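Local coordinates for protein probable manganase-dependent inorganic pyrophosphatase (Clostridium perfringens, PDB 3L2B) that probably hydrolyses inorganic pyrophosphate to phosphate with manganese, through a family II catalytic part under control of a CBS and DRTGG regulatory region that binds diadenosine tetraphosphate, at residues Q133-L136 with I137-K140; T151-K154 with E155-E158; E23-L26 with K27-W30; A29-I32 with M33-K36. All coordinates share one frame; numbering follows the deposited sequence.

Contact 1 of 4, residues Q133-L136 with I137-K140; sequences QAEL and IELK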
ATOM      1  N   GLN A 133      24.260 -14.716   4.838  1.00 52.60           N
ATOM      2  CA  GLN A 133      23.813 -15.227   3.564  1.00 52.18           C
ATOM      3  C   GLN A 133      23.920 -16.750   3.535  1.00 52.16           C
ATOM      4  O   GLN A 133      23.006 -17.422   3.074  1.00 51.32           O
ATOM      5  CB  GLN A 133      24.592 -14.602   2.401  1.00 53.18           C
ATOM      6  CG  GLN A 133      24.228 -13.152   2.113  1.00 52.37           C
ATOM      7  CD  GLN A 133      25.211 -12.485   1.156  1.00 53.93           C
ATOM      8  OE1 GLN A 133      26.055 -13.150   0.540  1.00 54.39           O
ATOM      9  NE2 GLN A 133      25.117 -11.169   1.041  1.00 53.64           N
ATOM     10  N   ALA A 134      25.015 -17.273   4.084  1.00 52.18           N
ATOM     11  CA  ALA A 134      25.282 -18.723   4.089  1.00 52.79           C
ATOM     12  C   ALA A 134      24.440 -19.484   5.102  1.00 51.88           C
ATOM     13  O   ALA A 134      24.068 -20.618   4.876  1.00 52.84           O
ATOM     14  CB  ALA A 134      26.785 -19.021   4.324  1.00 53.61           C
ATOM     15  N   GLU A 135      24.118 -18.879   6.227  1.00 51.21           N
ATOM     16  CA  GLU A 135      23.233 -19.580   7.165  1.00 50.41           C
ATOM     17  C   GLU A 135      21.827 -19.645   6.570  1.00 49.22           C
ATOM     18  O   GLU A 135      21.114 -20.628   6.748  1.00 50.15           O
ATOM     19  CB  GLU A 135      23.233 -18.896   8.537  1.00 50.76           C
ATOM     20  CG  GLU A 135      22.210 -19.458   9.553  1.00 52.18           C
ATOM     21  CD  GLU A 135      22.460 -20.924   9.987  1.00 55.41           C
ATOM     22  OE1 GLU A 135      23.550 -21.488   9.676  1.00 56.66           O
ATOM     23  OE2 GLU A 135      21.550 -21.501  10.659  1.00 55.87           O
ATOM     24  N   LEU A 136      21.448 -18.608   5.826  1.00 47.27           N
ATOM     25  CA  LEU A 136      20.103 -18.535   5.247  1.00 46.15           C
ATOM     26  C   LEU A 136      19.961 -19.666   4.235  1.00 46.53           C
ATOM     27  O   LEU A 136      18.922 -20.343   4.163  1.00 46.80           O
ATOM     28  CB  LEU A 136      19.818 -17.148   4.619  1.00 45.01           C
ATOM     29  CG  LEU A 136      19.633 -15.947   5.601  1.00 44.24           C
ATOM     30  CD1 LEU A 136      19.492 -14.608   4.878  1.00 40.80           C
ATOM     31  CD2 LEU A 136      18.439 -16.159   6.541  1.00 41.07           C
ATOM     32  N   ILE A 137      21.038 -19.889   3.484  1.00 46.93           N
ATOM     33  CA  ILE A 137      21.076 -20.933   2.479  1.00 47.57           C
ATOM     34  C   ILE A 137      21.006 -22.304   3.150  1.00 49.58           C
ATOM     35  O   ILE A 137      20.257 -23.162   2.708  1.00 49.94           O
ATOM     36  CB  ILE A 137      22.311 -20.795   1.554  1.00 48.34           C
ATOM     37  CG1 ILE A 137      22.108 -19.603   0.615  1.00 46.37           C
ATOM     38  CG2 ILE A 137      22.551 -22.085   0.761  1.00 47.59           C
ATOM     39  CD1 ILE A 137      23.386 -19.035   0.096  1.00 46.56           C
ATOM     40  N   GLU A 138      21.756 -22.482   4.244  1.00 50.82           N
ATOM     41  CA  GLU A 138      21.726 -23.739   5.028  1.00 52.81           C
ATOM     42  C   GLU A 138      20.338 -24.015   5.608  1.00 52.75           C
ATOM     43  O   GLU A 138      19.959 -25.164   5.821  1.00 54.18           O
ATOM     44  CB  GLU A 138      22.773 -23.747   6.165  1.00 53.42           C
ATOM     45  CG  GLU A 138      22.508 -24.802   7.246  1.00 58.00           C
ATOM     46  CD  GLU A 138      23.731 -25.125   8.138  1.00 63.47           C
ATOM     47  OE1 GLU A 138      23.898 -24.470   9.215  1.00 65.01           O
ATOM     48  OE2 GLU A 138      24.513 -26.047   7.764  1.00 66.75           O
ATOM     49  N   LEU A 139      19.583 -22.961   5.883  1.00 51.46           N
ATOM     50  CA  LEU A 139      18.240 -23.126   6.453  1.00 51.47           C
ATOM     51  C   LEU A 139      17.223 -23.397   5.346  1.00 51.99           C
ATOM     52  O   LEU A 139      16.022 -23.500   5.589  1.00 52.70           O
ATOM     53  CB  LEU A 139      17.825 -21.894   7.279  1.00 50.98           C
ATOM     54  CG  LEU A 139      18.389 -21.791   8.700  1.00 50.90           C
ATOM     55  CD1 LEU A 139      18.140 -20.383   9.294  1.00 50.71           C
ATOM     56  CD2 LEU A 139      17.770 -22.851   9.572  1.00 50.66           C
ATOM     57  N   LYS A 140      17.729 -23.502   4.122  1.00 51.89           N
ATOM     58  CA  LYS A 140      16.912 -23.819   2.940  1.00 51.61           C
ATOM     59  C   LYS A 140      15.758 -22.857   2.733  1.00 49.73           C
ATOM     60  O   LYS A 140      14.628 -23.240   2.495  1.00 50.10           O
ATOM     61  CB  LYS A 140      16.426 -25.266   2.995  1.00 53.32           C
ATOM     62  CG  LYS A 140      17.598 -26.304   3.069  1.00 54.79           C
ATOM     63  CD  LYS A 140      17.065 -27.700   3.333  1.00 57.82           C
ATOM     64  CE  LYS A 140      18.134 -28.786   3.132  1.00 61.24           C
ATOM     65  NZ  LYS A 140      19.068 -28.853   4.281  1.00 61.80           N
TER

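Contact 2 of 4, residues T151-K154 with E155-E158; sequences TPSK and EIIE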
ATOM      1  N   THR A 151      25.650  -7.606  -4.724  1.00 62.47           N
ATOM      2  CA  THR A 151      25.674  -8.949  -5.315  1.00 63.21           C
ATOM      3  C   THR A 151      26.613  -9.824  -4.466  1.00 63.77           C
ATOM      4  O   THR A 151      27.744  -9.444  -4.206  1.00 65.22           O
ATOM      5  CB  THR A 151      26.136  -8.944  -6.792  1.00 65.34           C
ATOM      6  OG1 THR A 151      25.384  -7.978  -7.548  1.00 65.46           O
ATOM      7  CG2 THR A 151      25.943 -10.309  -7.423  1.00 65.11           C
ATOM      8  N   PRO A 152      26.138 -10.984  -3.996  1.00 63.17           N
ATOM      9  CA  PRO A 152      26.940 -11.784  -3.063  1.00 63.44           C
ATOM     10  C   PRO A 152      28.135 -12.470  -3.742  1.00 65.32           C
ATOM     11  O   PRO A 152      28.264 -12.435  -4.965  1.00 66.81           O
ATOM     12  CB  PRO A 152      25.937 -12.821  -2.559  1.00 61.74           C
ATOM     13  CG  PRO A 152      25.000 -12.984  -3.650  1.00 61.91           C
ATOM     14  CD  PRO A 152      24.873 -11.650  -4.334  1.00 62.17           C
ATOM     15  N   SER A 153      28.988 -13.091  -2.942  1.00 65.77           N
ATOM     16  CA  SER A 153      30.230 -13.695  -3.441  1.00 67.79           C
ATOM     17  C   SER A 153      29.991 -14.948  -4.268  1.00 68.67           C
ATOM     18  O   SER A 153      28.950 -15.596  -4.169  1.00 67.73           O
ATOM     19  CB  SER A 153      31.185 -14.023  -2.283  1.00 67.70           C
ATOM     20  OG  SER A 153      30.689 -15.076  -1.467  1.00 66.79           O
ATOM     21  N   LYS A 154      30.994 -15.275  -5.079  1.00 70.89           N
ATOM     22  CA  LYS A 154      30.972 -16.464  -5.944  1.00 71.89           C
ATOM     23  C   LYS A 154      30.797 -17.713  -5.089  1.00 70.72           C
ATOM     24  O   LYS A 154      30.152 -18.675  -5.499  1.00 70.89           O
ATOM     25  CB  LYS A 154      32.260 -16.578  -6.800  1.00 74.72           C
ATOM     26  CG  LYS A 154      32.132 -17.505  -8.047  1.00 76.87           C
ATOM     27  CD  LYS A 154      33.506 -17.794  -8.725  1.00 79.77           C
ATOM     28  CE  LYS A 154      33.421 -18.898  -9.799  1.00 80.90           C
ATOM     29  NZ  LYS A 154      34.759 -19.501 -10.158  1.00 84.55           N
ATOM     30  N   GLU A 155      31.361 -17.676  -3.892  1.00 69.56           N
ATOM     31  CA  GLU A 155      31.209 -18.779  -2.938  1.00 68.95           C
ATOM     32  C   GLU A 155      29.741 -19.009  -2.600  1.00 66.67           C
ATOM     33  O   GLU A 155      29.229 -20.136  -2.657  1.00 66.70           O
ATOM     34  CB  GLU A 155      31.976 -18.519  -1.636  1.00 68.54           C
ATOM     35  CG  GLU A 155      31.411 -19.327  -0.471  1.00 69.41           C
ATOM     36  CD  GLU A 155      32.135 -19.109   0.824  1.00 71.90           C
ATOM     37  OE1 GLU A 155      31.497 -18.564   1.769  1.00 72.49           O
ATOM     38  OE2 GLU A 155      33.332 -19.499   0.895  1.00 75.03           O
ATOM     39  N   ILE A 156      29.079 -17.920  -2.229  1.00 64.60           N
ATOM     40  CA  ILE A 156      27.696 -17.979  -1.768  1.00 62.35           C
ATOM     41  C   ILE A 156      26.780 -18.434  -2.903  1.00 62.45           C
ATOM     42  O   ILE A 156      25.884 -19.253  -2.701  1.00 61.76           O
ATOM     43  CB  ILE A 156      27.219 -16.634  -1.203  1.00 61.28           C
ATOM     44  CG1 ILE A 156      27.971 -16.299   0.089  1.00 60.44           C
ATOM     45  CG2 ILE A 156      25.740 -16.704  -0.905  1.00 59.58           C
ATOM     46  CD1 ILE A 156      27.444 -17.055   1.288  1.00 59.42           C
ATOM     47  N   ILE A 157      27.044 -17.924  -4.104  1.00 63.01           N
ATOM     48  CA  ILE A 157      26.319 -18.346  -5.304  1.00 63.54           C
ATOM     49  C   ILE A 157      26.446 -19.843  -5.552  1.00 64.76           C
ATOM     50  O   ILE A 157      25.478 -20.487  -5.936  1.00 64.68           O
ATOM     51  CB  ILE A 157      26.775 -17.591  -6.570  1.00 65.05           C
ATOM     52  CG1 ILE A 157      26.286 -16.144  -6.508  1.00 63.90           C
ATOM     53  CG2 ILE A 157      26.250 -18.266  -7.834  1.00 64.86           C
ATOM     54  CD1 ILE A 157      26.643 -15.327  -7.744  1.00 66.45           C
ATOM     55  N   GLU A 158      27.628 -20.394  -5.299  1.00 66.07           N
ATOM     56  CA  GLU A 158      27.879 -21.841  -5.519  1.00 67.91           C
ATOM     57  C   GLU A 158      27.228 -22.675  -4.411  1.00 65.99           C
ATOM     58  O   GLU A 158      26.796 -23.808  -4.645  1.00 66.60           O
ATOM     59  CB  GLU A 158      29.395 -22.151  -5.641  1.00 70.00           C
ATOM     60  CG  GLU A 158      29.772 -23.650  -5.798  1.00 73.37           C
ATOM     61  CD  GLU A 158      29.493 -24.238  -7.192  1.00 77.87           C
ATOM     62  OE1 GLU A 158      28.323 -24.266  -7.639  1.00 78.70           O
ATOM     63  OE2 GLU A 158      30.458 -24.710  -7.842  1.00 82.59           O
TER

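Contact 3 of 4, residues E23-L26 with K27-W30; sequences EVSL and KMAW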
ATOM      1  N   GLU A  23      -1.127 -12.489 -14.562  1.00 46.23           N
ATOM      2  CA  GLU A  23       0.135 -12.711 -13.855  1.00 46.97           C
ATOM      3  C   GLU A  23       0.902 -11.407 -13.691  1.00 45.80           C
ATOM      4  O   GLU A  23       1.914 -11.340 -12.996  1.00 45.72           O
ATOM      5  CB  GLU A  23       1.006 -13.757 -14.563  1.00 48.66           C
ATOM      6  CG  GLU A  23       1.652 -13.288 -15.884  1.00 52.63           C
ATOM      7  CD  GLU A  23       0.801 -13.554 -17.142  1.00 57.74           C
ATOM      8  OE1 GLU A  23      -0.308 -14.161 -17.050  1.00 58.34           O
ATOM      9  OE2 GLU A  23       1.267 -13.150 -18.236  1.00 61.50           O
ATOM     10  N   VAL A  24       0.406 -10.375 -14.347  1.00 45.03           N
ATOM     11  CA  VAL A  24       1.035  -9.055 -14.341  1.00 44.63           C
ATOM     12  C   VAL A  24       1.066  -8.500 -12.905  1.00 43.20           C
ATOM     13  O   VAL A  24       0.113  -8.664 -12.154  1.00 42.60           O
ATOM     14  CB  VAL A  24       0.255  -8.082 -15.253  1.00 45.06           C
ATOM     15  CG1 VAL A  24       0.566  -6.674 -14.891  1.00 45.06           C
ATOM     16  CG2 VAL A  24       0.568  -8.358 -16.754  1.00 47.05           C
ATOM     17  N   SER A  25       2.175  -7.893 -12.520  1.00 42.75           N
ATOM     18  CA  SER A  25       2.354  -7.375 -11.128  1.00 42.66           C
ATOM     19  C   SER A  25       1.484  -6.159 -10.846  1.00 42.60           C
ATOM     20  O   SER A  25       1.152  -5.396 -11.756  1.00 43.21           O
ATOM     21  CB  SER A  25       3.795  -6.955 -10.868  1.00 42.25           C
ATOM     22  OG  SER A  25       4.077  -5.791 -11.604  1.00 41.29           O
ATOM     23  N   LEU A  26       1.174  -5.960  -9.573  1.00 42.92           N
ATOM     24  CA  LEU A  26       0.440  -4.746  -9.126  1.00 43.40           C
ATOM     25  C   LEU A  26       1.143  -3.478  -9.522  1.00 44.53           C
ATOM     26  O   LEU A  26       0.507  -2.472  -9.856  1.00 45.25           O
ATOM     27  CB  LEU A  26       0.263  -4.722  -7.631  1.00 42.86           C
ATOM     28  CG  LEU A  26      -0.652  -5.786  -7.058  1.00 43.27           C
ATOM     29  CD1 LEU A  26      -0.878  -5.516  -5.542  1.00 41.02           C
ATOM     30  CD2 LEU A  26      -1.951  -5.867  -7.826  1.00 42.14           C
ATOM     31  N   LYS A  27       2.465  -3.540  -9.510  1.00 45.37           N
ATOM     32  CA  LYS A  27       3.275  -2.380  -9.879  1.00 47.44           C
ATOM     33  C   LYS A  27       3.036  -1.987 -11.335  1.00 48.14           C
ATOM     34  O   LYS A  27       2.839  -0.813 -11.668  1.00 48.47           O
ATOM     35  CB  LYS A  27       4.758  -2.695  -9.716  1.00 47.98           C
ATOM     36  CG  LYS A  27       5.663  -1.478  -9.823  1.00 51.66           C
ATOM     37  CD  LYS A  27       6.933  -1.800 -10.605  1.00 55.66           C
ATOM     38  CE  LYS A  27       7.974  -0.687 -10.491  1.00 59.26           C
ATOM     39  NZ  LYS A  27       9.115  -0.866 -11.460  1.00 62.91           N
ATOM     40  N   MET A  28       3.151  -2.985 -12.204  1.00 48.13           N
ATOM     41  CA  MET A  28       2.974  -2.784 -13.655  1.00 48.80           C
ATOM     42  C   MET A  28       1.561  -2.397 -13.971  1.00 47.39           C
ATOM     43  O   MET A  28       1.317  -1.637 -14.892  1.00 46.85           O
ATOM     44  CB  MET A  28       3.320  -4.052 -14.458  1.00 50.16           C
ATOM     45  CG  MET A  28       4.827  -4.357 -14.598  1.00 53.84           C
ATOM     46  SD  MET A  28       5.177  -5.815 -15.668  1.00 62.32           S
ATOM     47  CE  MET A  28       4.780  -7.225 -14.592  1.00 52.08           C
ATOM     48  N   ALA A  29       0.622  -2.954 -13.210  1.00 46.10           N
ATOM     49  CA  ALA A  29      -0.791  -2.702 -13.456  1.00 45.67           C
ATOM     50  C   ALA A  29      -1.033  -1.219 -13.190  1.00 46.37           C
ATOM     51  O   ALA A  29      -1.635  -0.511 -13.998  1.00 46.53           O
ATOM     52  CB  ALA A  29      -1.701  -3.597 -12.569  1.00 44.55           C
ATOM     53  N   TRP A  30      -0.497  -0.747 -12.075  1.00 46.49           N
ATOM     54  CA  TRP A  30      -0.742   0.623 -11.639  1.00 47.63           C
ATOM     55  C   TRP A  30      -0.106   1.652 -12.556  1.00 49.70           C
ATOM     56  O   TRP A  30      -0.696   2.702 -12.816  1.00 49.49           O
ATOM     57  CB  TRP A  30      -0.296   0.824 -10.181  1.00 47.76           C
ATOM     58  CG  TRP A  30      -0.189   2.242  -9.783  1.00 47.40           C
ATOM     59  CD1 TRP A  30       0.951   2.936  -9.614  1.00 47.24           C
ATOM     60  CD2 TRP A  30      -1.265   3.154  -9.525  1.00 45.21           C
ATOM     61  NE1 TRP A  30       0.670   4.221  -9.253  1.00 48.79           N
ATOM     62  CE2 TRP A  30      -0.685   4.385  -9.182  1.00 47.38           C
ATOM     63  CE3 TRP A  30      -2.657   3.041  -9.532  1.00 45.64           C
ATOM     64  CZ2 TRP A  30      -1.443   5.515  -8.836  1.00 48.43           C
ATOM     65  CZ3 TRP A  30      -3.417   4.159  -9.202  1.00 46.73           C
ATOM     66  CH2 TRP A  30      -2.803   5.383  -8.863  1.00 48.35           C
TER

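Contact 4 of 4, residues A29-I32 with M33-K36; sequences AWNI and MRDK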
ATOM      1  N   ALA A  29       0.622  -2.954 -13.210  1.00 46.10           N
ATOM      2  CA  ALA A  29      -0.791  -2.702 -13.456  1.00 45.67           C
ATOM      3  C   ALA A  29      -1.033  -1.219 -13.190  1.00 46.37           C
ATOM      4  O   ALA A  29      -1.635  -0.511 -13.998  1.00 46.53           O
ATOM      5  CB  ALA A  29      -1.701  -3.597 -12.569  1.00 44.55           C
ATOM      6  N   TRP A  30      -0.497  -0.747 -12.075  1.00 46.49           N
ATOM      7  CA  TRP A  30      -0.742   0.623 -11.639  1.00 47.63           C
ATOM      8  C   TRP A  30      -0.106   1.652 -12.556  1.00 49.70           C
ATOM      9  O   TRP A  30      -0.696   2.702 -12.816  1.00 49.49           O
ATOM     10  CB  TRP A  30      -0.296   0.824 -10.181  1.00 47.76           C
ATOM     11  CG  TRP A  30      -0.189   2.242  -9.783  1.00 47.40           C
ATOM     12  CD1 TRP A  30       0.951   2.936  -9.614  1.00 47.24           C
ATOM     13  CD2 TRP A  30      -1.265   3.154  -9.525  1.00 45.21           C
ATOM     14  NE1 TRP A  30       0.670   4.221  -9.253  1.00 48.79           N
ATOM     15  CE2 TRP A  30      -0.685   4.385  -9.182  1.00 47.38           C
ATOM     16  CE3 TRP A  30      -2.657   3.041  -9.532  1.00 45.64           C
ATOM     17  CZ2 TRP A  30      -1.443   5.515  -8.836  1.00 48.43           C
ATOM     18  CZ3 TRP A  30      -3.417   4.159  -9.202  1.00 46.73           C
ATOM     19  CH2 TRP A  30      -2.803   5.383  -8.863  1.00 48.35           C
ATOM     20  N   ASN A  31       1.072   1.332 -13.084  1.00 51.57           N
ATOM     21  CA  ASN A  31       1.730   2.221 -14.064  1.00 54.25           C
ATOM     22  C   ASN A  31       0.898   2.380 -15.339  1.00 55.76           C
ATOM     23  O   ASN A  31       0.783   3.472 -15.908  1.00 56.65           O
ATOM     24  CB  ASN A  31       3.120   1.721 -14.434  1.00 54.98           C
ATOM     25  CG  ASN A  31       4.109   1.872 -13.302  1.00 56.61           C
ATOM     26  OD1 ASN A  31       3.862   2.593 -12.335  1.00 59.34           O
ATOM     27  ND2 ASN A  31       5.230   1.165 -13.396  1.00 59.66           N
ATOM     28  N   ILE A  32       0.305   1.274 -15.768  1.00 56.08           N
ATOM     29  CA  ILE A  32      -0.596   1.284 -16.925  1.00 57.45           C
ATOM     30  C   ILE A  32      -1.854   2.086 -16.591  1.00 57.79           C
ATOM     31  O   ILE A  32      -2.245   2.953 -17.346  1.00 59.32           O
ATOM     32  CB  ILE A  32      -0.933  -0.164 -17.418  1.00 56.84           C
ATOM     33  CG1 ILE A  32       0.319  -0.779 -18.066  1.00 57.32           C
ATOM     34  CG2 ILE A  32      -2.091  -0.143 -18.414  1.00 56.83           C
ATOM     35  CD1 ILE A  32       0.280  -2.295 -18.238  1.00 56.46           C
ATOM     36  N   MET A  33      -2.455   1.811 -15.438  1.00 57.66           N
ATOM     37  CA  MET A  33      -3.681   2.500 -15.003  1.00 58.01           C
ATOM     38  C   MET A  33      -3.504   3.993 -14.883  1.00 60.46           C
ATOM     39  O   MET A  33      -4.375   4.764 -15.302  1.00 60.52           O
ATOM     40  CB  MET A  33      -4.165   2.006 -13.647  1.00 56.86           C
ATOM     41  CG  MET A  33      -4.862   0.690 -13.701  1.00 55.06           C
ATOM     42  SD  MET A  33      -5.235   0.014 -12.081  1.00 54.76           S
ATOM     43  CE  MET A  33      -6.158   1.347 -11.281  1.00 55.16           C
ATOM     44  N   ARG A  34      -2.380   4.388 -14.294  1.00 62.42           N
ATOM     45  CA  ARG A  34      -2.124   5.804 -14.003  1.00 65.29           C
ATOM     46  C   ARG A  34      -1.889   6.562 -15.309  1.00 67.37           C
ATOM     47  O   ARG A  34      -2.293   7.717 -15.454  1.00 68.66           O
ATOM     48  CB  ARG A  34      -0.930   5.972 -13.054  1.00 66.04           C
ATOM     49  CG  ARG A  34      -0.798   7.399 -12.445  1.00 69.77           C
ATOM     50  CD  ARG A  34       0.607   7.719 -11.857  1.00 72.74           C
ATOM     51  NE  ARG A  34       1.698   7.171 -12.673  1.00 75.18           N
ATOM     52  CZ  ARG A  34       2.606   6.287 -12.257  1.00 75.98           C
ATOM     53  NH1 ARG A  34       2.621   5.856 -11.001  1.00 76.31           N
ATOM     54  NH2 ARG A  34       3.530   5.846 -13.100  1.00 76.29           N
ATOM     55  N   ASP A  35      -1.256   5.865 -16.251  1.00 68.20           N
ATOM     56  CA  ASP A  35      -0.879   6.411 -17.560  1.00 69.91           C
ATOM     57  C   ASP A  35      -2.118   6.639 -18.395  1.00 69.82           C
ATOM     58  O   ASP A  35      -2.342   7.717 -18.920  1.00 71.08           O
ATOM     59  CB  ASP A  35       0.057   5.452 -18.334  1.00 70.22           C
ATOM     60  CG  ASP A  35       1.502   5.475 -17.830  1.00 72.13           C
ATOM     61  OD1 ASP A  35       1.867   6.390 -17.055  1.00 74.08           O
ATOM     62  OD2 ASP A  35       2.281   4.570 -18.222  1.00 73.87           O
ATOM     63  N   LYS A  36      -2.908   5.585 -18.521  1.00 68.59           N
ATOM     64  CA  LYS A  36      -4.142   5.617 -19.320  1.00 68.15           C
ATOM     65  C   LYS A  36      -5.326   6.222 -18.552  1.00 67.41           C
ATOM     66  O   LYS A  36      -6.469   6.173 -19.008  1.00 67.73           O
ATOM     67  CB  LYS A  36      -4.477   4.218 -19.847  1.00 67.05           C
ATOM     68  CG  LYS A  36      -3.356   3.599 -20.703  1.00 68.05           C
ATOM     69  CD  LYS A  36      -3.884   2.453 -21.577  1.00 68.77           C
ATOM     70  CE  LYS A  36      -2.761   1.651 -22.281  1.00 70.35           C
ATOM     71  NZ  LYS A  36      -2.107   2.389 -23.434  1.00 72.80           N
TER

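Contact 1 of 4, residues Q133-L136 with I137-K140
Glu135 lies over Leu139, one helical turn on. Its carboxylate OE2 is 3.7 Å from Leu139 CG and also touches CD1. The Glu135 chain starts with CG anti to the backbone N (chi1 173°) and then bends at chi2, which brings the carboxylate back over the leucine. The other oxygen meets a like charge: Glu135 OE1 and Glu138 OE1 are 3.0 Å apart, with the two carboxylate planes 89° apart. Two carboxylates this close probably repel each other, and Lys115, in a long and weak ion pair with Glu135 OE2, may ease this. On another side of the helix, Ile137 CD1 packs against the backbone at 3.4 Å from Gln133 O. That carbonyl also accepts from Ile137 N at 3.2 Å. The next bond, Glu138 N to Ala134 O, is 3.0 Å. Leu139 N donates to Glu135 O at 2.9 Å and more weakly to Leu136 O. Lys140 N then bonds to Ile137 O at 2.9 Å. The buried side chains of Leu136 and Ile137 both reach Leu144 of strand 143-146. This is the end of the helix in the beta-alpha-beta unit 123-126, 130-138, 143-146 of the DRTGG domain. Lys140 has positive phi, 56°, and closes the helix in a Schellman motif.

Contact 2 of 4, residues T151-K154 with E155-E158
Ser153 caps the helix that begins at Lys154. Its OG sits between the backbone N and the carbonyl carbon (chi1 68°), which points it at the N-H groups of the first turn. There it accepts a weak bond from Ile156 N, with Ser153 OG and Ile156 N 3.4 Å apart. The same hydroxyl oxygen lies 3.4 Å from Ile156 CG1, so the isoleucine branch crowds close to the cap. Ser153 also serves through its backbone. Ile157 N donates to Ser153 O at 3.0 Å in a nearly straight bond, 169° at the hydrogen. Glu158 N follows with a 3.1 Å bond to Lys154 O. Ile156 and Ile157 begin alike, each with CG1 beside its own backbone N, but differ beyond. Ile156 bends at chi2 (-78°), while Ile157 runs on extended. Pro152 packs against both from before the cap: its CB is 4.2 Å from Ile156 CG2, and its CG is 4.5 Å from Ile157 CG1. Pro152 and Ile156 face helix 130-138, where both touch Gln133 and Ile156 also meets Ala134 and Ile137. Gln91 of strand 89-92 touches Pro152 and Ile157, and Thr169 of strand 166-169 touches Pro152. The start of helix 154-163, with Pro152 before it, thus lies between a neighbouring helix and two adjacent, antiparallel strands of the DRTGG sheet.

Contact 3 of 4, residues E23-L26 with K27-W30
The backbone passes from an extended approach at Val24 and Ser25 into helical geometry at Leu26. Ser25 is the N-cap of helix 26-35, within the first CBS domain of the regulatory region. The psi of Ser25 is still that of an extended chain. Ser25 O accepts from Ala29 N at 2.9 Å. Leu26 O takes the next bond, from Trp30 N, at 3.0 Å. The side chain supplies the cap: Met28 N donates to Ser25 OG at 3.0 Å, with an angle of 165° at the hydrogen. The hydroxyl oxygen is placed by chi1 of 70°, which holds OG between the backbone N and the carbonyl carbon. Before the cap, Val24 puts its CG1 branch against Met28, 3.8 Å from Met28 CB. The same methyl lies 4.5 Å from Ala29 CB, so Val24 covers the first turn from its N-terminal side.

Val24 and Leu26 make backbone hydrogen bonds with Val187 and Leu185, respectively. The Leu26 side chain packs on Val187 and Val190 of helix 187-190, while Ser25 and Met28 touch Asn81 of helix 79-85. Trp30 reaches the second subunit, where it packs on Met64. Met28 extends past CG and bends at chi3, -77°, which swings its methyl back over the cap. Met28 CE ends 3.4 Å from Ser25 OG and equally close to Ser25 N.

Contact 4 of 4, residues A29-I32 with M33-K36
Arg34 crosses Trp30 at about a right angle and runs alongside Asn31, in the last turns of helix 26-35. Its CB lies over one face of the indole, offset toward the rim, and the guanidinium plane stands 87° to the ring. A bend at chi3 (39°) turns the guanidinium toward the nitrogen side of the indole. Trp30 NE1 and Arg34 NH1 are 3.1 Å apart, but both are donors and make no bond with each other. Asp65 of the second subunit serves both: its OD1 forms a salt bridge with Arg34 NH1 and takes a weak hydrogen bond from Trp30 NE1. Arg34 NH2 adds a weak bond to Asn31 OD1 at 3.4 Å. Met33 CE meets the indole edge, 4.3 Å from Trp30 CE3. In the backbone, Ala29 O accepts from Met33 N at 2.9 Å. Trp30 O accepts from Arg34 N at 2.8 Å. The final bond, Lys36 N to Ile32 O, is 3.0 Å and nearly straight at 173°. The two donors thus converge on one carboxylate of the partner chain. This chemistry makes the helix end part of the subunit interface, and the arginine would be expected to keep that carboxylate ionised.

Along the chain the order is contact 3, contact 4, contact 1, contact 2. Contact 3 is the capped start of helix 26-35 in the first CBS domain and contact 4 its end. They share Ala29 and Trp30, have centres about 9 Å apart, and both touch the second subunit. Contacts 1 and 2 belong to the DRTGG domain, at the end of helix 130-138 and the start of helix 154-163, with centres about 12 Å apart. They touch directly: Ile137 CD1 lies 3.5 Å from Ile156 CG2. Centres of the two pairs are about 30 to 38 Å apart, with no touch. The side chains of Trp30 and Met33 are about 9 and 8 Å from bound diadenosine tetraphosphate, so helix 26-35 may link ligand region and subunit interface.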